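Local coordinates for hypothetical protein (Plasmodium falciparum, PDB 1ZSO) that is of unknown function but belongs to a eukaryotic protein family thought to bind zinc, at residues 15-20 with 97-102; 140-145 with 155-160. One frame throughout, in Å; residues are numbered along the deposited sequence.

How the contacts relate
Both contacts hang on the large antiparallel sheet. Contact 1 fixes the loop before strand 102-110 to one side of strand 9-21; on its other side lies strand 152-163, which contact 2 pairs with strand 143-147, an outermost strand within the chain. Their centres are 11 Å apart, joined by K17 O to E160 N (2.8 Å) and E19 O to Y157 N (2.9 Å), probable hydrogen bonds. Contact 1 is a surface contact carried by an indole between a lysine chain and a guanidinium; contact 2, partly buried, rests mainly on backbone bonds, with one apolar pair, W143 and I156. In each, an asparagine OD1 accepts a backbone N-H from the opposing segment.

Contact 1. Residues 15-20 with 97-102; sequences RIKAEL and NNNEWR
K17 lays its aliphatic chain over one face of the W101 indole, crossing it at about a right angle. CD of K17 stands 3.5 Å from the centroid of the five-membered ring of W101, a CH-pi contact over the face, while CB of K17 lies above the middle of the ring system. With CG anti to the backbone N (chi1 178°) and the rest extended, the lysine carries CE on to the backbone O of N99. The R15 guanidinium lies over the opposite face, near the CB-CG end of the indole, its plane 30° from the ring; NH2 of R15 is 3.7 Å from CG of W101. At the far rim, CZ3 of W101 meets the carbonyl O of R15.

Behind these side chains, I16 and R102 exchange two backbone hydrogen bonds, both 2.9 Å from N to O. Further along, N99 N donates to A18 O, and OD1 of N98 accepts L20 N at 2.6 Å. A type II turn from N97 to E100 shapes the loop, and R102 NH1 bonds N97 OD1. Y93 OH, of strand 92-94, hydrogen-bonds E100 O and A18 N. The I16-R102 pair thus joins the start of strand 102-110 to strand 9-21, whose other edge pairs with strand 152-163, as between R15 and E162.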
ATOM      1  N   ARG B  15     -19.184  11.038  -2.658  1.00 35.74           N
ATOM      2  CA  ARG B  15     -19.957  12.261  -2.648  1.00 36.96           C
ATOM      3  C   ARG B  15     -19.899  12.876  -1.272  1.00 37.01           C
ATOM      4  O   ARG B  15     -19.993  12.181  -0.255  1.00 35.47           O
ATOM      5  CB  ARG B  15     -21.409  11.957  -3.003  1.00 38.30           C
ATOM      6  CG  ARG B  15     -21.523  10.868  -4.044  1.00 44.89           C
ATOM      7  CD  ARG B  15     -22.701  11.062  -4.964  1.00 51.27           C
ATOM      8  NE  ARG B  15     -23.961  11.089  -4.244  1.00 54.14           N
ATOM      9  CZ  ARG B  15     -24.851  12.077  -4.320  1.00 57.87           C
ATOM     10  NH1 ARG B  15     -24.613  13.132  -5.105  1.00 59.36           N
ATOM     11  NH2 ARG B  15     -25.989  11.994  -3.626  1.00 57.23           N
ATOM     12  N   ILE B  16     -19.752  14.194  -1.240  1.00 37.10           N
ATOM     13  CA  ILE B  16     -19.831  14.913   0.000  1.00 37.09           C
ATOM     14  C   ILE B  16     -20.867  16.044  -0.016  1.00 37.24           C
ATOM     15  O   ILE B  16     -21.298  16.536  -1.072  1.00 36.93           O
ATOM     16  CB  ILE B  16     -18.457  15.477   0.442  1.00 37.05           C
ATOM     17  CG1 ILE B  16     -18.104  16.751  -0.317  1.00 38.65           C
ATOM     18  CG2 ILE B  16     -17.353  14.448   0.260  1.00 35.94           C
ATOM     19  CD1 ILE B  16     -16.814  17.370   0.210  1.00 37.33           C
ATOM     20  N   LYS B  17     -21.201  16.462   1.203  1.00 36.96           N
ATOM     21  CA  LYS B  17     -22.155  17.534   1.495  1.00 37.64           C
ATOM     22  C   LYS B  17     -21.694  18.192   2.811  1.00 35.75           C
ATOM     23  O   LYS B  17     -21.333  17.518   3.755  1.00 34.16           O
ATOM     24  CB  LYS B  17     -23.547  16.926   1.655  1.00 37.11           C
ATOM     25  CG  LYS B  17     -24.654  17.884   2.009  1.00 40.85           C
ATOM     26  CD  LYS B  17     -25.956  17.103   2.032  1.00 40.30           C
ATOM     27  CE  LYS B  17     -27.025  17.778   2.843  1.00 44.10           C
ATOM     28  NZ  LYS B  17     -28.350  17.018   2.662  1.00 45.79           N
ATOM     29  N   ALA B  18     -21.692  19.505   2.869  1.00 35.25           N
ATOM     30  CA  ALA B  18     -21.334  20.185   4.105  1.00 35.02           C
ATOM     31  C   ALA B  18     -21.916  21.569   4.029  1.00 35.38           C
ATOM     32  O   ALA B  18     -22.157  22.100   2.933  1.00 33.97           O
ATOM     33  CB  ALA B  18     -19.811  20.258   4.298  1.00 34.56           C
ATOM     34  N   GLU B  19     -22.185  22.099   5.215  1.00 36.64           N
ATOM     35  CA  GLU B  19     -22.737  23.430   5.398  1.00 38.95           C
ATOM     36  C   GLU B  19     -21.566  24.428   5.592  1.00 38.90           C
ATOM     37  O   GLU B  19     -20.662  24.212   6.424  1.00 37.78           O
ATOM     38  CB  GLU B  19     -23.726  23.370   6.587  1.00 38.90           C
ATOM     39  CG  GLU B  19     -24.033  24.675   7.292  1.00 42.38           C
ATOM     40  CD  GLU B  19     -25.163  24.513   8.329  1.00 42.10           C
ATOM     41  OE1 GLU B  19     -25.504  23.354   8.672  1.00 46.84           O
ATOM     42  OE2 GLU B  19     -25.712  25.542   8.792  1.00 47.63           O
ATOM     43  N   LEU B  20     -21.589  25.488   4.788  1.00 38.92           N
ATOM     44  CA  LEU B  20     -20.448  26.374   4.627  1.00 39.11           C
ATOM     45  C   LEU B  20     -20.703  27.743   5.200  1.00 39.20           C
ATOM     46  O   LEU B  20     -21.744  28.351   4.972  1.00 37.93           O
ATOM     47  CB  LEU B  20     -20.083  26.543   3.160  1.00 38.34           C
ATOM     48  CG  LEU B  20     -19.759  25.280   2.380  1.00 40.42           C
ATOM     49  CD1 LEU B  20     -19.405  25.617   0.947  1.00 39.83           C
ATOM     50  CD2 LEU B  20     -18.662  24.465   3.075  1.00 39.15           C
ATOM     51  N   ASN B  97     -22.144  25.141  -3.896  1.00 28.70           N
ATOM     52  CA  ASN B  97     -22.652  23.808  -3.560  1.00 29.06           C
ATOM     53  C   ASN B  97     -23.072  23.714  -2.102  1.00 29.42           C
ATOM     54  O   ASN B  97     -23.340  22.618  -1.583  1.00 28.47           O
ATOM     55  CB  ASN B  97     -21.584  22.714  -3.812  1.00 31.05           C
ATOM     56  CG  ASN B  97     -20.862  22.887  -5.138  1.00 32.74           C
ATOM     57  OD1 ASN B  97     -19.612  22.934  -5.183  1.00 35.73           O
ATOM     58  ND2 ASN B  97     -21.637  23.000  -6.225  1.00 25.97           N
ATOM     59  N   ASN B  98     -23.081  24.856  -1.421  1.00 29.78           N
ATOM     60  CA  ASN B  98     -23.392  24.878  -0.009  1.00 29.62           C
ATOM     61  C   ASN B  98     -24.650  24.056   0.324  1.00 29.59           C
ATOM     62  O   ASN B  98     -25.769  24.310  -0.189  1.00 26.83           O
ATOM     63  CB  ASN B  98     -23.545  26.325   0.491  1.00 29.48           C
ATOM     64  CG  ASN B  98     -23.781  26.391   1.994  1.00 30.30           C
ATOM     65  OD1 ASN B  98     -23.261  25.564   2.751  1.00 30.59           O
ATOM     66  ND2 ASN B  98     -24.572  27.366   2.434  1.00 34.59           N
ATOM     67  N   ASN B  99     -24.441  23.071   1.192  1.00 29.72           N
ATOM     68  CA  ASN B  99     -25.485  22.142   1.625  1.00 31.11           C
ATOM     69  C   ASN B  99     -26.114  21.256   0.549  1.00 30.38           C
ATOM     70  O   ASN B  99     -27.216  20.718   0.745  1.00 29.28           O
ATOM     71  CB  ASN B  99     -26.578  22.851   2.444  1.00 31.78           C
ATOM     72  CG  ASN B  99     -26.641  22.333   3.898  1.00 37.34           C
ATOM     73  OD1 ASN B  99     -25.936  21.360   4.287  1.00 38.62           O
ATOM     74  ND2 ASN B  99     -27.496  22.966   4.703  1.00 38.52           N
ATOM     75  N   GLU B 100     -25.402  21.056  -0.555  1.00 29.65           N
ATOM     76  CA  GLU B 100     -25.884  20.149  -1.603  1.00 29.71           C
ATOM     77  C   GLU B 100     -24.885  19.021  -1.721  1.00 27.52           C
ATOM     78  O   GLU B 100     -23.666  19.250  -1.570  1.00 26.55           O
ATOM     79  CB  GLU B 100     -25.990  20.824  -2.974  1.00 28.89           C
ATOM     80  CG  GLU B 100     -26.833  22.068  -3.051  1.00 32.16           C
ATOM     81  CD  GLU B 100     -26.565  22.863  -4.341  1.00 33.04           C
ATOM     82  OE1 GLU B 100     -25.842  22.348  -5.237  1.00 38.39           O
ATOM     83  OE2 GLU B 100     -27.050  24.009  -4.440  1.00 40.35           O
ATOM     84  N   TRP B 101     -25.402  17.825  -1.990  1.00 26.30           N
ATOM     85  CA  TRP B 101     -24.559  16.663  -2.343  1.00 27.47           C
ATOM     86  C   TRP B 101     -23.766  16.966  -3.607  1.00 29.10           C
ATOM     87  O   TRP B 101     -24.240  17.666  -4.492  1.00 30.40           O
ATOM     88  CB  TRP B 101     -25.419  15.417  -2.545  1.00 25.11           C
ATOM     89  CG  TRP B 101     -25.818  14.804  -1.240  1.00 25.32           C
ATOM     90  CD1 TRP B 101     -27.039  14.864  -0.638  1.00 24.96           C
ATOM     91  CD2 TRP B 101     -24.964  14.060  -0.339  1.00 23.43           C
ATOM     92  NE1 TRP B 101     -27.001  14.196   0.572  1.00 24.86           N
ATOM     93  CE2 TRP B 101     -25.740  13.688   0.766  1.00 23.04           C
ATOM     94  CE3 TRP B 101     -23.633  13.686  -0.372  1.00 22.86           C
ATOM     95  CZ2 TRP B 101     -25.224  12.965   1.823  1.00 21.94           C
ATOM     96  CZ3 TRP B 101     -23.130  12.958   0.670  1.00 24.89           C
ATOM     97  CH2 TRP B 101     -23.915  12.611   1.758  1.00 23.90           C
ATOM     98  N   ARG B 102     -22.541  16.479  -3.680  1.00 31.59           N
ATOM     99  CA  ARG B 102     -21.721  16.710  -4.863  1.00 32.61           C
ATOM    100  C   ARG B 102     -20.629  15.622  -4.967  1.00 32.95           C
ATOM    101  O   ARG B 102     -19.996  15.245  -3.980  1.00 31.70           O
ATOM    102  CB  ARG B 102     -21.153  18.159  -4.876  1.00 33.04           C
ATOM    103  CG  ARG B 102     -19.813  18.374  -5.638  1.00 34.21           C
ATOM    104  CD  ARG B 102     -19.568  19.822  -6.162  1.00 35.08           C
ATOM    105  NE  ARG B 102     -18.403  19.886  -7.066  1.00 38.64           N
ATOM    106  CZ  ARG B 102     -17.838  21.006  -7.559  1.00 43.08           C
ATOM    107  NH1 ARG B 102     -18.300  22.219  -7.239  1.00 44.84           N
ATOM    108  NH2 ARG B 102     -16.780  20.919  -8.380  1.00 41.62           N
TER

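Contact 2. Residues 140-145 with 155-160; sequences DQNWCD and GIYNLE
W143 and I156 form an antiparallel hydrogen-bonded pair in which each backbone N-H meets the other's carbonyl. I156 N donates to W143 O at 2.6 Å, and W143 N returns the bond to I156 O at 2.8 Å. Both acceptors also draw a CA-H: G155 CA approaches W143 O, and N142 CA lies 3.2 Å from I156 O. On the side of the strands that carries W143 and I156, CD1 of I156 touches CE3 of W143 (3.6 Å), on the six-membered ring, the two side chains crossing obliquely. L138 and V125 pack against both.

The arrangement is a beta hairpin of strands 143-147 and 152-163; the axes of the short strands 143-145 and 155-157 approach to 4.5 Å, at 165° between their directions. C144 and G155 make the next, non-hydrogen-bonded pair, where the alpha carbons come within 4.0 Å of each other.

At the other end strand 152-163 turns a corner at N158, and segment 140-145 supplies acceptors to two successive N-H groups there. OD1 of N142 takes N158 N at 2.9 Å; the bond is straight at hydrogen (168°), but the donor stands above the carbonyl plane of the amide. CG of N142 lies beside its own backbone N (chi1 -67°), and the other amide atom, ND2, donates to D140 O in a longer bond, so both polar atoms of the amide are engaged, which fixes its rotation. L159 N goes to Q141 O at 2.8 Å, while CG of Q141 rests against L159 O. The polar end of Q141 leads elsewhere, its OE1 hydrogen-bonding Y161 OH. The far edge of strand 152-163 pairs with strand 9-21, G155 making backbone hydrogen bonding to E21.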
ATOM      1  N   ASP B 140     -13.448  14.612  12.178  1.00 36.78           N
ATOM      2  CA  ASP B 140     -14.609  14.736  13.080  1.00 38.27           C
ATOM      3  C   ASP B 140     -15.823  15.471  12.432  1.00 39.19           C
ATOM      4  O   ASP B 140     -16.808  15.807  13.117  1.00 36.52           O
ATOM      5  CB  ASP B 140     -14.196  15.442  14.372  1.00 39.17           C
ATOM      6  CG  ASP B 140     -13.478  16.742  14.111  1.00 44.37           C
ATOM      7  OD1 ASP B 140     -13.587  17.307  12.968  1.00 45.95           O
ATOM      8  OD2 ASP B 140     -12.758  17.180  15.047  1.00 51.11           O
ATOM      9  N   GLN B 141     -15.700  15.738  11.123  1.00 39.43           N
ATOM     10  CA  GLN B 141     -16.786  16.166  10.248  1.00 39.47           C
ATOM     11  C   GLN B 141     -17.087  17.653  10.337  1.00 40.31           C
ATOM     12  O   GLN B 141     -18.051  18.133   9.734  1.00 39.76           O
ATOM     13  CB  GLN B 141     -18.052  15.343  10.505  1.00 39.52           C
ATOM     14  CG  GLN B 141     -18.082  13.982   9.807  1.00 43.84           C
ATOM     15  CD  GLN B 141     -17.351  12.870  10.547  1.00 50.04           C
ATOM     16  OE1 GLN B 141     -16.657  12.049   9.920  1.00 57.54           O
ATOM     17  NE2 GLN B 141     -17.513  12.813  11.867  1.00 49.47           N
ATOM     18  N   ASN B 142     -16.260  18.393  11.086  1.00 40.01           N
ATOM     19  CA  ASN B 142     -16.572  19.789  11.443  1.00 38.58           C
ATOM     20  C   ASN B 142     -15.237  20.538  11.594  1.00 38.35           C
ATOM     21  O   ASN B 142     -14.258  19.999  12.110  1.00 37.94           O
ATOM     22  CB  ASN B 142     -17.377  19.901  12.763  1.00 36.86           C
ATOM     23  CG  ASN B 142     -18.797  19.333  12.670  1.00 37.47           C
ATOM     24  OD1 ASN B 142     -19.745  20.016  12.212  1.00 34.50           O
ATOM     25  ND2 ASN B 142     -18.969  18.103  13.150  1.00 29.74           N
ATOM     26  N   TRP B 143     -15.219  21.792  11.189  1.00 38.21           N
ATOM     27  CA  TRP B 143     -14.002  22.571  11.306  1.00 37.93           C
ATOM     28  C   TRP B 143     -14.319  24.028  11.214  1.00 36.22           C
ATOM     29  O   TRP B 143     -15.155  24.424  10.430  1.00 34.37           O
ATOM     30  CB  TRP B 143     -13.018  22.165  10.214  1.00 37.27           C
ATOM     31  CG  TRP B 143     -11.876  23.087  10.059  1.00 36.70           C
ATOM     32  CD1 TRP B 143     -10.660  22.998  10.669  1.00 35.33           C
ATOM     33  CD2 TRP B 143     -11.826  24.264   9.228  1.00 33.19           C
ATOM     34  NE1 TRP B 143      -9.868  24.042  10.280  1.00 36.35           N
ATOM     35  CE2 TRP B 143     -10.551  24.832   9.393  1.00 34.23           C
ATOM     36  CE3 TRP B 143     -12.729  24.874   8.367  1.00 34.33           C
ATOM     37  CZ2 TRP B 143     -10.153  25.981   8.734  1.00 36.05           C
ATOM     38  CZ3 TRP B 143     -12.345  26.046   7.721  1.00 38.12           C
ATOM     39  CH2 TRP B 143     -11.064  26.588   7.911  1.00 35.68           C
ATOM     40  N   CYS B 144     -13.637  24.825  12.034  1.00 36.41           N
ATOM     41  CA  CYS B 144     -13.696  26.261  11.897  1.00 36.43           C
ATOM     42  C   CYS B 144     -12.371  26.932  12.230  1.00 35.55           C
ATOM     43  O   CYS B 144     -11.492  26.338  12.838  1.00 35.70           O
ATOM     44  CB  CYS B 144     -14.816  26.847  12.750  1.00 35.40           C
ATOM     45  SG  CYS B 144     -14.575  26.626  14.501  1.00 37.69           S
ATOM     46  N   ASP B 145     -12.252  28.164  11.772  1.00 35.89           N
ATOM     47  CA  ASP B 145     -11.128  29.015  12.068  1.00 37.35           C
ATOM     48  C   ASP B 145     -11.695  30.436  12.049  1.00 38.32           C
ATOM     49  O   ASP B 145     -12.896  30.638  11.823  1.00 37.88           O
ATOM     50  CB  ASP B 145      -9.990  28.840  11.035  1.00 37.89           C
ATOM     51  CG  ASP B 145      -8.576  29.008  11.658  1.00 39.26           C
ATOM     52  OD1 ASP B 145      -7.678  28.197  11.335  1.00 42.08           O
ATOM     53  OD2 ASP B 145      -8.359  29.936  12.473  1.00 39.11           O
ATOM     54  N   GLY B 155     -16.106  28.369   8.623  1.00 38.57           N
ATOM     55  CA  GLY B 155     -16.514  27.076   9.170  1.00 38.99           C
ATOM     56  C   GLY B 155     -17.015  26.059   8.147  1.00 39.30           C
ATOM     57  O   GLY B 155     -17.525  26.398   7.083  1.00 38.45           O
ATOM     58  N   ILE B 156     -16.837  24.794   8.480  1.00 39.21           N
ATOM     59  CA  ILE B 156     -17.404  23.707   7.706  1.00 38.93           C
ATOM     60  C   ILE B 156     -18.122  22.804   8.707  1.00 38.19           C
ATOM     61  O   ILE B 156     -17.504  22.292   9.660  1.00 37.37           O
ATOM     62  CB  ILE B 156     -16.313  22.912   6.937  1.00 40.28           C
ATOM     63  CG1 ILE B 156     -15.802  23.765   5.782  1.00 43.30           C
ATOM     64  CG2 ILE B 156     -16.885  21.569   6.387  1.00 39.44           C
ATOM     65  CD1 ILE B 156     -14.392  23.506   5.442  1.00 45.23           C
ATOM     66  N   TYR B 157     -19.425  22.647   8.506  1.00 36.56           N
ATOM     67  CA  TYR B 157     -20.268  21.983   9.474  1.00 35.88           C
ATOM     68  C   TYR B 157     -20.978  20.805   8.857  1.00 34.97           C
ATOM     69  O   TYR B 157     -21.305  20.800   7.667  1.00 33.27           O
ATOM     70  CB  TYR B 157     -21.347  22.949   9.983  1.00 38.82           C
ATOM     71  CG  TYR B 157     -20.828  24.125  10.776  1.00 39.68           C
ATOM     72  CD1 TYR B 157     -20.871  24.103  12.164  1.00 41.81           C
ATOM     73  CD2 TYR B 157     -20.298  25.253  10.139  1.00 40.40           C
ATOM     74  CE1 TYR B 157     -20.390  25.155  12.909  1.00 43.72           C
ATOM     75  CE2 TYR B 157     -19.785  26.335  10.887  1.00 40.02           C
ATOM     76  CZ  TYR B 157     -19.842  26.277  12.267  1.00 42.28           C
ATOM     77  OH  TYR B 157     -19.387  27.340  13.057  1.00 45.25           O
ATOM     78  N   ASN B 158     -21.239  19.832   9.713  1.00 35.14           N
ATOM     79  CA  ASN B 158     -22.043  18.692   9.415  1.00 35.97           C
ATOM     80  C   ASN B 158     -21.569  18.100   8.112  1.00 37.46           C
ATOM     81  O   ASN B 158     -22.332  18.016   7.156  1.00 38.26           O
ATOM     82  CB  ASN B 158     -23.532  19.084   9.375  1.00 36.54           C
ATOM     83  CG  ASN B 158     -24.480  17.867   9.240  1.00 36.64           C
ATOM     84  OD1 ASN B 158     -24.080  16.735   9.474  1.00 33.11           O
ATOM     85  ND2 ASN B 158     -25.741  18.123   8.877  1.00 32.91           N
ATOM     86  N   LEU B 159     -20.293  17.724   8.057  1.00 37.91           N
ATOM     87  CA  LEU B 159     -19.745  17.108   6.830  1.00 38.42           C
ATOM     88  C   LEU B 159     -20.343  15.715   6.718  1.00 38.37           C
ATOM     89  O   LEU B 159     -20.344  14.946   7.692  1.00 39.08           O
ATOM     90  CB  LEU B 159     -18.200  17.074   6.837  1.00 38.68           C
ATOM     91  CG  LEU B 159     -17.541  16.215   5.743  1.00 38.34           C
ATOM     92  CD1 LEU B 159     -17.693  16.817   4.321  1.00 39.35           C
ATOM     93  CD2 LEU B 159     -16.098  15.880   6.072  1.00 39.28           C
ATOM     94  N   GLU B 160     -20.924  15.443   5.555  1.00 38.57           N
ATOM     95  CA  GLU B 160     -21.570  14.186   5.261  1.00 37.82           C
ATOM     96  C   GLU B 160     -20.969  13.639   3.961  1.00 37.55           C
ATOM     97  O   GLU B 160     -20.482  14.391   3.108  1.00 35.75           O
ATOM     98  CB  GLU B 160     -23.068  14.378   5.085  1.00 38.43           C
ATOM     99  CG  GLU B 160     -23.864  14.718   6.336  1.00 38.40           C
ATOM    100  CD  GLU B 160     -25.383  14.823   6.060  1.00 39.63           C
ATOM    101  OE1 GLU B 160     -26.072  13.795   6.238  1.00 44.18           O
ATOM    102  OE2 GLU B 160     -25.881  15.909   5.648  1.00 43.82           O
TER